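Local atomic coordinates of cystatin-2 (Ornithodoros moubata, PDB entry 3L0R), a protein that inhibits cysteine proteinases, with broad specificity for mammalian cathepsins that takes in both endopeptidases and exopeptidases, and is secreted in the saliva of a soft tick. Residues F34-V39 and I58-S63; G51-L56 and V89-H94; S63-G68 and E75-K80. One frame throughout, in Å; residues are numbered along the deposited sequence.

Contact 1 of 3, residues F34-V39 and I58-S63; sequences FYDTVV and IEISPS
Thr37 and Ser61 form an antiparallel hydrogen-bonded pair, flanked by the non-hydrogen-bonded pairs Asp36 with Pro62 and Val38 with Ile60, and the two short strands run at 144° to each other. Thr37 N gives to Ser61 O at 2.8 Å, and Ser61 N returns a bond to Thr37 O. Further along, Val39 N reaches Glu59 O. At the other end Tyr35 O takes two donors from one residue: Ser63 N, lying in the carbonyl plane, and Ser63 OG at 2.7 Å, which stands 45° above that plane. The hydroxyl gets there because chi1 of 79° sets OG between the backbone N and the carbonyl carbon of Ser63. The two strands are the arms of a beta hairpin in the antiparallel cystatin sheet, the sheet that wraps around helix 15-25; Thr25 of that helix touches Asp36, Val38 and Ile58, and His22 touches Thr37. Thr37 and Ser61 share one face of the hairpin. There the methyl CG2 of Thr37 rests against Ser63 CB at 3.8 Å, while Thr37 OG1 turns to the hydroxyl of Tyr72. Val39 CG2 packs on Ser61 CB at 3.4 Å, and Ser61 OG bonds to the backbone oxygen of Gln84. Ile60 lies on the other face with Val38; its CB sits 3.4 Å from Thr37 O, and its CD1 meets the carboxylate of Asp36, 3.8 Å from OD2, the two side chains crossing obliquely. Asp36 OD2 also forms a salt bridge with Arg32, and OD1 lies 3.6 Å from Pro62 CA. Phe34 places CB, CG and CD1 close to Ser63 O, and its ring makes a cation-pi contact with Lys80.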
ATOM      1  N   PHE A  34      -6.052   9.803 -11.872  1.00 60.21           N
ATOM      2  CA  PHE A  34      -4.651   9.718 -11.451  1.00 58.66           C
ATOM      3  C   PHE A  34      -4.414   8.574 -10.505  1.00 56.31           C
ATOM      4  O   PHE A  34      -5.302   8.198  -9.739  1.00 55.27           O
ATOM      5  CB  PHE A  34      -4.211  11.010 -10.752  1.00 58.63           C
ATOM      6  CG  PHE A  34      -4.273  12.207 -11.630  1.00 61.77           C
ATOM      7  CD1 PHE A  34      -3.171  12.570 -12.409  1.00 63.35           C
ATOM      8  CD2 PHE A  34      -5.437  12.975 -11.702  1.00 64.04           C
ATOM      9  CE1 PHE A  34      -3.214  13.696 -13.254  1.00 66.71           C
ATOM     10  CE2 PHE A  34      -5.495  14.108 -12.535  1.00 67.74           C
ATOM     11  CZ  PHE A  34      -4.378  14.468 -13.320  1.00 68.00           C
ATOM     12  N   TYR A  35      -3.200   8.038 -10.537  1.00 55.40           N
ATOM     13  CA  TYR A  35      -2.783   7.141  -9.487  1.00 54.13           C
ATOM     14  C   TYR A  35      -2.796   7.893  -8.175  1.00 53.62           C
ATOM     15  O   TYR A  35      -2.410   9.076  -8.111  1.00 54.60           O
ATOM     16  CB  TYR A  35      -1.374   6.598  -9.730  1.00 54.17           C
ATOM     17  CG  TYR A  35      -1.259   5.614 -10.871  1.00 54.53           C
ATOM     18  CD1 TYR A  35      -1.669   4.288 -10.721  1.00 54.52           C
ATOM     19  CD2 TYR A  35      -0.704   6.003 -12.092  1.00 55.39           C
ATOM     20  CE1 TYR A  35      -1.544   3.355 -11.794  1.00 55.95           C
ATOM     21  CE2 TYR A  35      -0.577   5.098 -13.156  1.00 57.17           C
ATOM     22  CZ  TYR A  35      -1.000   3.782 -13.001  1.00 56.65           C
ATOM     23  OH  TYR A  35      -0.856   2.910 -14.048  1.00 58.05           O
ATOM     24  N   ASP A  36      -3.251   7.211  -7.131  1.00 52.49           N
ATOM     25  CA  ASP A  36      -2.987   7.670  -5.773  1.00 52.30           C
ATOM     26  C   ASP A  36      -1.592   7.188  -5.413  1.00 52.21           C
ATOM     27  O   ASP A  36      -1.081   6.203  -5.989  1.00 52.36           O
ATOM     28  CB  ASP A  36      -4.006   7.106  -4.776  1.00 51.60           C
ATOM     29  CG  ASP A  36      -5.396   7.686  -4.954  1.00 52.96           C
ATOM     30  OD1 ASP A  36      -5.546   8.883  -5.303  1.00 53.51           O
ATOM     31  OD2 ASP A  36      -6.355   6.926  -4.728  1.00 55.47           O
ATOM     32  N   THR A  37      -0.971   7.868  -4.461  1.00 51.89           N
ATOM     33  CA  THR A  37       0.336   7.438  -3.992  1.00 51.77           C
ATOM     34  C   THR A  37       0.424   7.481  -2.468  1.00 51.79           C
ATOM     35  O   THR A  37      -0.466   7.998  -1.786  1.00 51.18           O
ATOM     36  CB  THR A  37       1.483   8.266  -4.660  1.00 53.25           C
ATOM     37  OG1 THR A  37       2.748   7.682  -4.330  1.00 52.60           O
ATOM     38  CG2 THR A  37       1.442   9.739  -4.213  1.00 52.81           C
ATOM     39  N   VAL A  38       1.520   6.948  -1.951  1.00 52.81           N
ATOM     40  CA  VAL A  38       1.756   6.907  -0.529  1.00 53.46           C
ATOM     41  C   VAL A  38       2.466   8.168  -0.039  1.00 54.85           C
ATOM     42  O   VAL A  38       3.472   8.583  -0.605  1.00 56.85           O
ATOM     43  CB  VAL A  38       2.562   5.655  -0.143  1.00 54.13           C
ATOM     44  CG1 VAL A  38       2.804   5.613   1.370  1.00 55.89           C
ATOM     45  CG2 VAL A  38       1.835   4.423  -0.582  1.00 52.92           C
ATOM     46  N   VAL A  39       1.928   8.758   1.026  1.00 54.79           N
ATOM     47  CA  VAL A  39       2.542   9.862   1.709  1.00 55.66           C
ATOM     48  C   VAL A  39       3.266   9.306   2.925  1.00 56.95           C
ATOM     49  O   VAL A  39       4.417   9.654   3.180  1.00 58.47           O
ATOM     50  CB  VAL A  39       1.479  10.903   2.147  1.00 56.02           C
ATOM     51  CG1 VAL A  39       2.097  12.032   2.993  1.00 56.57           C
ATOM     52  CG2 VAL A  39       0.799  11.498   0.931  1.00 56.66           C
ATOM     53  N   ILE A  58      -1.870   3.421   6.176  1.00 50.97           N
ATOM     54  CA  ILE A  58      -1.105   4.378   5.390  1.00 51.95           C
ATOM     55  C   ILE A  58      -1.912   5.630   5.114  1.00 53.00           C
ATOM     56  O   ILE A  58      -3.151   5.610   5.150  1.00 53.66           O
ATOM     57  CB  ILE A  58      -0.651   3.780   4.037  1.00 50.49           C
ATOM     58  CG1 ILE A  58      -1.832   3.699   3.065  1.00 50.69           C
ATOM     59  CG2 ILE A  58       0.045   2.395   4.252  1.00 50.75           C
ATOM     60  CD1 ILE A  58      -1.715   2.615   1.989  1.00 48.86           C
ATOM     61  N   GLU A  59      -1.198   6.722   4.861  1.00 53.86           N
ATOM     62  CA  GLU A  59      -1.810   7.924   4.325  1.00 54.65           C
ATOM     63  C   GLU A  59      -1.525   8.044   2.848  1.00 53.35           C
ATOM     64  O   GLU A  59      -0.382   7.894   2.401  1.00 52.71           O
ATOM     65  CB  GLU A  59      -1.352   9.160   5.075  1.00 57.24           C
ATOM     66  CG  GLU A  59      -1.975   9.231   6.442  1.00 60.58           C
ATOM     67  CD  GLU A  59      -1.387  10.312   7.304  1.00 66.21           C
ATOM     68  OE1 GLU A  59      -0.435  10.994   6.855  1.00 68.48           O
ATOM     69  OE2 GLU A  59      -1.881  10.478   8.447  1.00 70.34           O
ATOM     70  N   ILE A  60      -2.591   8.286   2.090  1.00 53.19           N
ATOM     71  CA  ILE A  60      -2.488   8.392   0.643  1.00 52.02           C
ATOM     72  C   ILE A  60      -2.916   9.764   0.154  1.00 53.44           C
ATOM     73  O   ILE A  60      -3.583  10.521   0.873  1.00 54.22           O
ATOM     74  CB  ILE A  60      -3.274   7.270  -0.097  1.00 51.09           C
ATOM     75  CG1 ILE A  60      -4.790   7.517  -0.027  1.00 51.92           C
ATOM     76  CG2 ILE A  60      -2.851   5.886   0.430  1.00 48.62           C
ATOM     77  CD1 ILE A  60      -5.615   6.652  -0.970  1.00 51.25           C
ATOM     78  N   SER A  61      -2.532  10.062  -1.085  1.00 53.46           N
ATOM     79  CA  SER A  61      -2.776  11.366  -1.690  1.00 55.03           C
ATOM     80  C   SER A  61      -2.700  11.171  -3.190  1.00 54.61           C
ATOM     81  O   SER A  61      -1.873  10.394  -3.659  1.00 54.60           O
ATOM     82  CB  SER A  61      -1.698  12.369  -1.254  1.00 55.91           C
ATOM     83  OG  SER A  61      -2.188  13.696  -1.290  1.00 58.30           O
ATOM     84  N   PRO A  62      -3.568  11.859  -3.951  1.00 55.37           N
ATOM     85  CA  PRO A  62      -3.486  11.785  -5.420  1.00 55.26           C
ATOM     86  C   PRO A  62      -2.122  12.237  -5.948  1.00 55.23           C
ATOM     87  O   PRO A  62      -1.603  13.271  -5.498  1.00 56.76           O
ATOM     88  CB  PRO A  62      -4.576  12.753  -5.890  1.00 56.86           C
ATOM     89  CG  PRO A  62      -5.513  12.897  -4.704  1.00 57.55           C
ATOM     90  CD  PRO A  62      -4.669  12.721  -3.480  1.00 56.36           C
ATOM     91  N   SER A  63      -1.569  11.475  -6.897  1.00 54.36           N
ATOM     92  CA  SER A  63      -0.266  11.765  -7.515  1.00 54.75           C
ATOM     93  C   SER A  63      -0.373  12.568  -8.810  1.00 56.06           C
ATOM     94  O   SER A  63      -1.452  12.836  -9.312  1.00 56.12           O
ATOM     95  CB  SER A  63       0.526  10.469  -7.783  1.00 54.42           C
ATOM     96  OG  SER A  63       0.077   9.795  -8.955  1.00 54.57           O
TER

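Contact 2 of 3, residues G51-L56 and V89-H94; sequences GMNYKL and VAVIYH
Tyr54 and Ile92 are the middle hydrogen-bonded pair of two antiparallel strands in the central part of the cystatin sheet, with Met52 and His94 at one end and Leu56 and Ala90 at the other. Each of the three pairs is closed by two backbone bonds, six in all; the shortest, 2.7 Å, join N and O of Leu56 to O and N of Ala90. CA-H...O contacts fill in between, the closest from Val91 CA to Tyr54 O at 3.1 Å. Apolar packing lies on the face shared by Tyr54, Leu56, Ala90 and Ile92, which is turned to helix 15-25: Leu20 touches Tyr54 and Leu56, and Ala24 touches Ile92. Leu56 CD1 meets Ile92 CD1 at 3.5 Å, methyl against methyl. On the other face Lys55 lays its aliphatic chain over two valines, its CD 3.9 Å from both Val89 CG1 and Val91 CG2; its charged end makes a cation-pi contact with Trp7. Also on this face, the amide oxygen OD1 of Asn53 comes to Tyr93 CD1 at 3.2 Å, with amide and ring planes 44° apart, while Asn53 ND2 bonds to Gln47. Water-mediated bonding joins the rings of Tyr54 and His94 at the Met52 end. These two side chains run side by side in the same direction, and His94 CB lies at the edge of the tyrosine ring. One water, in the plane of that ring, bridges the two side chains, 2.6 Å from Tyr54 OH and 2.8 Å from His94 ND1.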
ATOM      1  N   GLY A  51       1.959 -18.446   3.874  1.00 54.02           N
ATOM      2  CA  GLY A  51       2.473 -17.184   3.349  1.00 53.25           C
ATOM      3  C   GLY A  51       2.386 -16.148   4.468  1.00 52.34           C
ATOM      4  O   GLY A  51       2.307 -16.505   5.654  1.00 52.83           O
ATOM      5  N   MET A  52       2.387 -14.870   4.093  1.00 60.55           N
ATOM      6  CA  MET A  52       2.350 -13.743   5.025  1.00 58.92           C
ATOM      7  C   MET A  52       1.267 -12.734   4.658  1.00 56.98           C
ATOM      8  O   MET A  52       1.117 -12.371   3.486  1.00 56.33           O
ATOM      9  CB  MET A  52       3.693 -13.010   5.022  1.00 59.18           C
ATOM     10  CG  MET A  52       4.830 -13.755   5.708  1.00 64.52           C
ATOM     11  SD  MET A  52       4.647 -13.793   7.509  1.00 69.52           S
ATOM     12  CE  MET A  52       4.270 -12.088   7.790  1.00 63.38           C
ATOM     13  N   ASN A  53       0.527 -12.285   5.672  1.00 55.70           N
ATOM     14  CA  ASN A  53      -0.351 -11.139   5.534  1.00 54.54           C
ATOM     15  C   ASN A  53       0.327  -9.890   6.056  1.00 53.55           C
ATOM     16  O   ASN A  53       0.935  -9.918   7.133  1.00 54.21           O
ATOM     17  CB  ASN A  53      -1.651 -11.349   6.293  1.00 54.79           C
ATOM     18  CG  ASN A  53      -2.584 -12.267   5.582  1.00 56.75           C
ATOM     19  OD1 ASN A  53      -2.700 -12.230   4.350  1.00 57.36           O
ATOM     20  ND2 ASN A  53      -3.268 -13.113   6.346  1.00 56.10           N
ATOM     21  N   TYR A  54       0.236  -8.806   5.282  1.00 52.61           N
ATOM     22  CA  TYR A  54       0.745  -7.483   5.703  1.00 51.29           C
ATOM     23  C   TYR A  54      -0.436  -6.570   5.783  1.00 51.08           C
ATOM     24  O   TYR A  54      -1.167  -6.405   4.798  1.00 51.47           O
ATOM     25  CB  TYR A  54       1.761  -6.923   4.716  1.00 50.28           C
ATOM     26  CG  TYR A  54       3.000  -7.787   4.611  1.00 51.45           C
ATOM     27  CD1 TYR A  54       4.125  -7.519   5.400  1.00 51.93           C
ATOM     28  CD2 TYR A  54       3.042  -8.895   3.743  1.00 49.88           C
ATOM     29  CE1 TYR A  54       5.272  -8.313   5.322  1.00 52.40           C
ATOM     30  CE2 TYR A  54       4.164  -9.685   3.655  1.00 50.29           C
ATOM     31  CZ  TYR A  54       5.272  -9.394   4.447  1.00 53.79           C
ATOM     32  OH  TYR A  54       6.387 -10.173   4.372  1.00 56.52           O
ATOM     33  N   LYS A  55      -0.656  -6.039   6.986  1.00 51.32           N
ATOM     34  CA  LYS A  55      -1.677  -5.029   7.228  1.00 50.68           C
ATOM     35  C   LYS A  55      -1.039  -3.628   7.427  1.00 50.51           C
ATOM     36  O   LYS A  55      -0.409  -3.332   8.449  1.00 50.86           O
ATOM     37  CB  LYS A  55      -2.578  -5.449   8.389  1.00 51.61           C
ATOM     38  CG  LYS A  55      -3.615  -4.395   8.781  1.00 52.39           C
ATOM     39  CD  LYS A  55      -4.944  -5.014   9.092  1.00 53.99           C
ATOM     40  CE  LYS A  55      -4.956  -5.651  10.448  1.00 56.95           C
ATOM     41  NZ  LYS A  55      -6.110  -6.563  10.565  1.00 58.51           N
ATOM     42  N   LEU A  56      -1.217  -2.772   6.425  1.00 49.76           N
ATOM     43  CA  LEU A  56      -0.612  -1.452   6.427  1.00 49.76           C
ATOM     44  C   LEU A  56      -1.657  -0.354   6.554  1.00 49.86           C
ATOM     45  O   LEU A  56      -2.603  -0.278   5.749  1.00 50.00           O
ATOM     46  CB  LEU A  56       0.218  -1.246   5.157  1.00 49.46           C
ATOM     47  CG  LEU A  56       0.965  -2.478   4.608  1.00 50.77           C
ATOM     48  CD1 LEU A  56       1.401  -2.231   3.186  1.00 49.75           C
ATOM     49  CD2 LEU A  56       2.168  -2.885   5.493  1.00 51.83           C
ATOM     50  N   VAL A  89      -6.396   1.385   5.097  1.00 53.37           N
ATOM     51  CA  VAL A  89      -5.835   0.142   5.599  1.00 52.83           C
ATOM     52  C   VAL A  89      -5.775  -0.845   4.431  1.00 53.07           C
ATOM     53  O   VAL A  89      -6.812  -1.194   3.837  1.00 53.69           O
ATOM     54  CB  VAL A  89      -6.648  -0.443   6.801  1.00 53.56           C
ATOM     55  CG1 VAL A  89      -6.057  -1.772   7.260  1.00 52.15           C
ATOM     56  CG2 VAL A  89      -6.667   0.533   7.960  1.00 52.98           C
ATOM     57  N   ALA A  90      -4.550  -1.265   4.098  1.00 52.47           N
ATOM     58  CA  ALA A  90      -4.314  -2.233   3.033  1.00 52.19           C
ATOM     59  C   ALA A  90      -3.810  -3.559   3.594  1.00 52.71           C
ATOM     60  O   ALA A  90      -2.876  -3.595   4.409  1.00 52.49           O
ATOM     61  CB  ALA A  90      -3.327  -1.676   2.009  1.00 50.58           C
ATOM     62  N   VAL A  91      -4.445  -4.647   3.154  1.00 53.73           N
ATOM     63  CA  VAL A  91      -3.976  -5.992   3.458  1.00 53.77           C
ATOM     64  C   VAL A  91      -3.480  -6.646   2.173  1.00 53.99           C
ATOM     65  O   VAL A  91      -4.230  -6.765   1.189  1.00 54.39           O
ATOM     66  CB  VAL A  91      -5.042  -6.867   4.158  1.00 55.41           C
ATOM     67  CG1 VAL A  91      -4.457  -8.245   4.508  1.00 55.07           C
ATOM     68  CG2 VAL A  91      -5.584  -6.182   5.419  1.00 54.63           C
ATOM     69  N   ILE A  92      -2.195  -7.018   2.209  1.00 53.57           N
ATOM     70  CA  ILE A  92      -1.501  -7.748   1.150  1.00 53.35           C
ATOM     71  C   ILE A  92      -1.195  -9.153   1.631  1.00 54.25           C
ATOM     72  O   ILE A  92      -0.588  -9.342   2.697  1.00 53.63           O
ATOM     73  CB  ILE A  92      -0.144  -7.079   0.726  1.00 52.30           C
ATOM     74  CG1 ILE A  92      -0.370  -5.691   0.153  1.00 51.60           C
ATOM     75  CG2 ILE A  92       0.615  -7.935  -0.314  1.00 52.31           C
ATOM     76  CD1 ILE A  92      -0.069  -4.613   1.101  1.00 54.05           C
ATOM     77  N   TYR A  93      -1.625 -10.110   0.811  1.00 55.53           N
ATOM     78  CA  TYR A  93      -1.321 -11.518   0.934  1.00 57.07           C
ATOM     79  C   TYR A  93      -0.147 -11.869   0.015  1.00 56.82           C
ATOM     80  O   TYR A  93      -0.213 -11.645  -1.199  1.00 56.00           O
ATOM     81  CB  TYR A  93      -2.552 -12.305   0.526  1.00 59.81           C
ATOM     82  CG  TYR A  93      -2.458 -13.785   0.775  1.00 63.77           C
ATOM     83  CD1 TYR A  93      -2.003 -14.276   1.986  1.00 66.64           C
ATOM     84  CD2 TYR A  93      -2.829 -14.694  -0.192  1.00 65.97           C
ATOM     85  CE1 TYR A  93      -1.919 -15.632   2.228  1.00 69.09           C
ATOM     86  CE2 TYR A  93      -2.745 -16.047   0.046  1.00 70.48           C
ATOM     87  CZ  TYR A  93      -2.290 -16.505   1.268  1.00 70.38           C
ATOM     88  OH  TYR A  93      -2.206 -17.852   1.527  1.00 73.54           O
ATOM     89  N   HIS A  94       0.925 -12.405   0.610  1.00 58.13           N
ATOM     90  CA  HIS A  94       2.160 -12.751  -0.096  1.00 55.92           C
ATOM     91  C   HIS A  94       2.425 -14.259  -0.002  1.00 54.04           C
ATOM     92  O   HIS A  94       2.473 -14.819   1.091  1.00 53.53           O
ATOM     93  CB  HIS A  94       3.345 -11.968   0.500  1.00 57.19           C
ATOM     94  CG  HIS A  94       4.637 -12.104  -0.263  1.00 58.27           C
ATOM     95  ND1 HIS A  94       5.872 -11.937   0.332  1.00 61.61           N
ATOM     96  CD2 HIS A  94       4.889 -12.367  -1.568  1.00 58.71           C
ATOM     97  CE1 HIS A  94       6.826 -12.099  -0.567  1.00 60.30           C
ATOM     98  NE2 HIS A  94       6.258 -12.350  -1.730  1.00 60.58           N
TER
HETATM   99  O   HOH W   1       6.568 -12.364   2.970  1.00 48.89           O

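Contact 3 of 3, residues S63-G68 and E75-K80; sequences SVCKIG and EQCVPK
Cys65 and Cys77 are joined by a disulfide, SG to SG at 2.1 Å, whose C-S-S-C torsion of -92° turns the two CB atoms nearly at right angles about the sulfur-sulfur bond. Beside the bridge, Val64 N gives a hydrogen bond to Val78 O at 3.0 Å, arriving nearly along the C=O axis. Ser63 CA comes within 3.1 Å of Val78 O as well, so that one oxygen meets both the N-H of Val64 and the CA-H of Ser63. Val64 CG2 meets Val78 CG2 at 4.1 Å and also approaches Gln76 O. Past them the aliphatic chain of Lys80 runs by the carbonyl of Ser63, with CG and CE both close to Ser63 O, CE at 3.2 Å. In the next shell, Ser63 OG accepts from Cys65 N at 3.1 Å, an ST turn that holds the chain just ahead of the disulfide and puts OG 3.6 Å from Cys77 CB. The same hydroxyl gives its proton to Tyr35 O on the neighbouring strand, a bond that fixes the direction in which it can accept. An alanine at Ser63 would probably leave Cys65 N without its side-chain acceptor and Tyr35 O with one donor fewer, and open a small gap beside Cys77 CB. In the loop segment 75-80, Cys77 is the centre of an inverse gamma turn, with a weak bond from Val78 N back to Gln76 O, and its side chain touches Tyr72. The bridge pins the loop between strands 52-66 and 86-95 back onto the end of the strand that precedes it, the place of the first of the two conserved disulfides of secreted type 2 cystatins.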
ATOM      1  N   SER A  63      -1.569  11.475  -6.897  1.00 54.36           N
ATOM      2  CA  SER A  63      -0.266  11.765  -7.515  1.00 54.75           C
ATOM      3  C   SER A  63      -0.373  12.568  -8.810  1.00 56.06           C
ATOM      4  O   SER A  63      -1.452  12.836  -9.312  1.00 56.12           O
ATOM      5  CB  SER A  63       0.526  10.469  -7.783  1.00 54.42           C
ATOM      6  OG  SER A  63       0.077   9.795  -8.955  1.00 54.57           O
ATOM      7  N   VAL A  64       0.778  12.952  -9.336  1.00 57.53           N
ATOM      8  CA  VAL A  64       0.859  13.652 -10.600  1.00 59.59           C
ATOM      9  C   VAL A  64       0.732  12.708 -11.811  1.00 60.44           C
ATOM     10  O   VAL A  64       0.611  13.168 -12.951  1.00 62.31           O
ATOM     11  CB  VAL A  64       2.172  14.438 -10.699  1.00 61.57           C
ATOM     12  CG1 VAL A  64       2.212  15.578  -9.651  1.00 61.57           C
ATOM     13  CG2 VAL A  64       3.379  13.487 -10.552  1.00 61.66           C
ATOM     14  N   CYS A  65       0.750  11.398 -11.566  1.00 59.59           N
ATOM     15  CA  CYS A  65       0.718  10.426 -12.666  1.00 60.80           C
ATOM     16  C   CYS A  65      -0.676  10.066 -13.127  1.00 60.62           C
ATOM     17  O   CYS A  65      -1.468   9.527 -12.370  1.00 58.91           O
ATOM     18  CB  CYS A  65       1.449   9.150 -12.296  1.00 60.18           C
ATOM     19  SG  CYS A  65       3.207   9.346 -12.069  1.00 62.90           S
ATOM     20  N   LYS A  66      -0.953  10.349 -14.393  1.00 62.88           N
ATOM     21  CA  LYS A  66      -2.233  10.021 -14.974  1.00 64.04           C
ATOM     22  C   LYS A  66      -2.269   8.556 -15.429  1.00 64.77           C
ATOM     23  O   LYS A  66      -1.399   8.082 -16.176  1.00 66.09           O
ATOM     24  CB  LYS A  66      -2.556  10.974 -16.114  1.00 66.57           C
ATOM     25  CG  LYS A  66      -4.034  11.095 -16.369  1.00 69.01           C
ATOM     26  CD  LYS A  66      -4.286  11.755 -17.690  1.00 74.43           C
ATOM     27  CE  LYS A  66      -5.658  11.389 -18.223  1.00 77.60           C
ATOM     28  NZ  LYS A  66      -6.627  12.436 -17.854  1.00 78.57           N
ATOM     29  N   ILE A  67      -3.283   7.847 -14.943  1.00 63.86           N
ATOM     30  CA  ILE A  67      -3.470   6.446 -15.225  1.00 64.28           C
ATOM     31  C   ILE A  67      -3.642   6.225 -16.737  1.00 68.18           C
ATOM     32  O   ILE A  67      -4.378   6.966 -17.407  1.00 69.11           O
ATOM     33  CB  ILE A  67      -4.691   5.914 -14.436  1.00 63.55           C
ATOM     34  CG1 ILE A  67      -4.414   5.977 -12.929  1.00 59.74           C
ATOM     35  CG2 ILE A  67      -5.097   4.491 -14.911  1.00 64.89           C
ATOM     36  CD1 ILE A  67      -5.623   5.735 -12.051  1.00 57.24           C
ATOM     37  N   GLY A  68      -2.949   5.215 -17.262  1.00 69.84           N
ATOM     38  CA  GLY A  68      -3.033   4.876 -18.680  1.00 74.63           C
ATOM     39  C   GLY A  68      -2.150   5.747 -19.553  1.00 76.85           C
ATOM     40  O   GLY A  68      -2.000   5.486 -20.750  1.00 81.04           O
ATOM     41  N   GLU A  75       8.851   6.849  -7.383  1.00 68.81           N
ATOM     42  CA  GLU A  75       9.779   7.961  -7.576  1.00 71.65           C
ATOM     43  C   GLU A  75       9.175   9.070  -8.433  1.00 71.27           C
ATOM     44  O   GLU A  75       9.391  10.264  -8.184  1.00 72.36           O
ATOM     45  CB  GLU A  75      11.072   7.408  -8.202  1.00 74.94           C
ATOM     46  CG  GLU A  75      12.021   8.420  -8.825  1.00 79.97           C
ATOM     47  CD  GLU A  75      13.063   7.757  -9.720  0.50 83.31           C
ATOM     48  OE1 GLU A  75      12.685   6.941 -10.595  0.50 84.52           O
ATOM     49  OE2 GLU A  75      14.263   8.053  -9.548  0.50 87.18           O
ATOM     50  N   GLN A  76       8.420   8.666  -9.447  1.00 70.25           N
ATOM     51  CA  GLN A  76       7.897   9.600 -10.428  1.00 70.22           C
ATOM     52  C   GLN A  76       6.585  10.172  -9.916  1.00 66.81           C
ATOM     53  O   GLN A  76       6.352  11.373  -9.981  1.00 66.93           O
ATOM     54  CB  GLN A  76       7.704   8.882 -11.765  1.00 71.55           C
ATOM     55  CG  GLN A  76       8.209   9.616 -12.978  1.00 76.32           C
ATOM     56  CD  GLN A  76       9.589  10.218 -12.772  1.00 82.03           C
ATOM     57  OE1 GLN A  76      10.547   9.519 -12.422  1.00 84.74           O
ATOM     58  NE2 GLN A  76       9.695  11.531 -12.980  1.00 83.20           N
ATOM     59  N   CYS A  77       5.751   9.297  -9.366  1.00 63.85           N
ATOM     60  CA  CYS A  77       4.380   9.652  -8.998  1.00 60.92           C
ATOM     61  C   CYS A  77       4.302  10.196  -7.585  1.00 59.89           C
ATOM     62  O   CYS A  77       3.751   9.562  -6.695  1.00 57.97           O
ATOM     63  CB  CYS A  77       3.454   8.453  -9.180  1.00 59.22           C
ATOM     64  SG  CYS A  77       3.598   7.745 -10.834  1.00 58.88           S
ATOM     65  N   VAL A  78       4.884  11.375  -7.397  1.00 61.14           N
ATOM     66  CA  VAL A  78       4.778  12.102  -6.146  1.00 60.91           C
ATOM     67  C   VAL A  78       3.353  12.654  -5.997  1.00 59.84           C
ATOM     68  O   VAL A  78       2.631  12.779  -6.993  1.00 59.18           O
ATOM     69  CB  VAL A  78       5.828  13.240  -6.075  1.00 64.02           C
ATOM     70  CG1 VAL A  78       7.243  12.655  -5.932  1.00 65.44           C
ATOM     71  CG2 VAL A  78       5.736  14.170  -7.309  1.00 64.03           C
ATOM     72  N   PRO A  79       2.929  12.952  -4.749  1.00 63.84           N
ATOM     73  CA  PRO A  79       1.653  13.633  -4.506  1.00 65.28           C
ATOM     74  C   PRO A  79       1.552  14.959  -5.244  1.00 68.62           C
ATOM     75  O   PRO A  79       2.546  15.696  -5.317  1.00 70.63           O
ATOM     76  CB  PRO A  79       1.697  13.913  -2.997  1.00 65.41           C
ATOM     77  CG  PRO A  79       2.573  12.861  -2.448  1.00 62.71           C
ATOM     78  CD  PRO A  79       3.621  12.625  -3.484  1.00 62.83           C
ATOM     79  N   LYS A  80       0.373  15.279  -5.773  1.00 70.06           N
ATOM     80  CA  LYS A  80       0.120  16.654  -6.249  1.00 74.29           C
ATOM     81  C   LYS A  80       0.344  17.657  -5.105  1.00 77.36           C
ATOM     82  O   LYS A  80       0.916  18.750  -5.292  1.00 80.21           O
ATOM     83  CB  LYS A  80      -1.306  16.813  -6.764  1.00 74.79           C
ATOM     84  CG  LYS A  80      -1.658  15.984  -7.976  1.00 74.37           C
ATOM     85  CD  LYS A  80      -3.174  15.913  -8.156  1.00 75.48           C
ATOM     86  CE  LYS A  80      -3.570  15.192  -9.439  1.00 74.95           C
ATOM     87  NZ  LYS A  80      -3.644  16.121 -10.601  1.00 79.32           N
TER

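From the N terminus, the chain passes helix 15-25 and enters strand 34-48, whose start is joined in contact 1 to the far end of strand 52-66, closing the long hairpin. Contact 2 pairs the near end of strand 52-66 with strand 86-95; segment 51-56 lies between the two halves of contact 1 and its partner 89-94 comes after them, so the two contacts cross. Contact 3 shares Ser63 with contact 1, closes the short loop 69-74 and ties the segment beyond it to the end of strand 52-66, nested inside the loop closed by contact 2. Contacts 1 and 3 touch directly, whereas contact 2 lies across the chain's centre, its nearest atoms about 16 Å from contact 3.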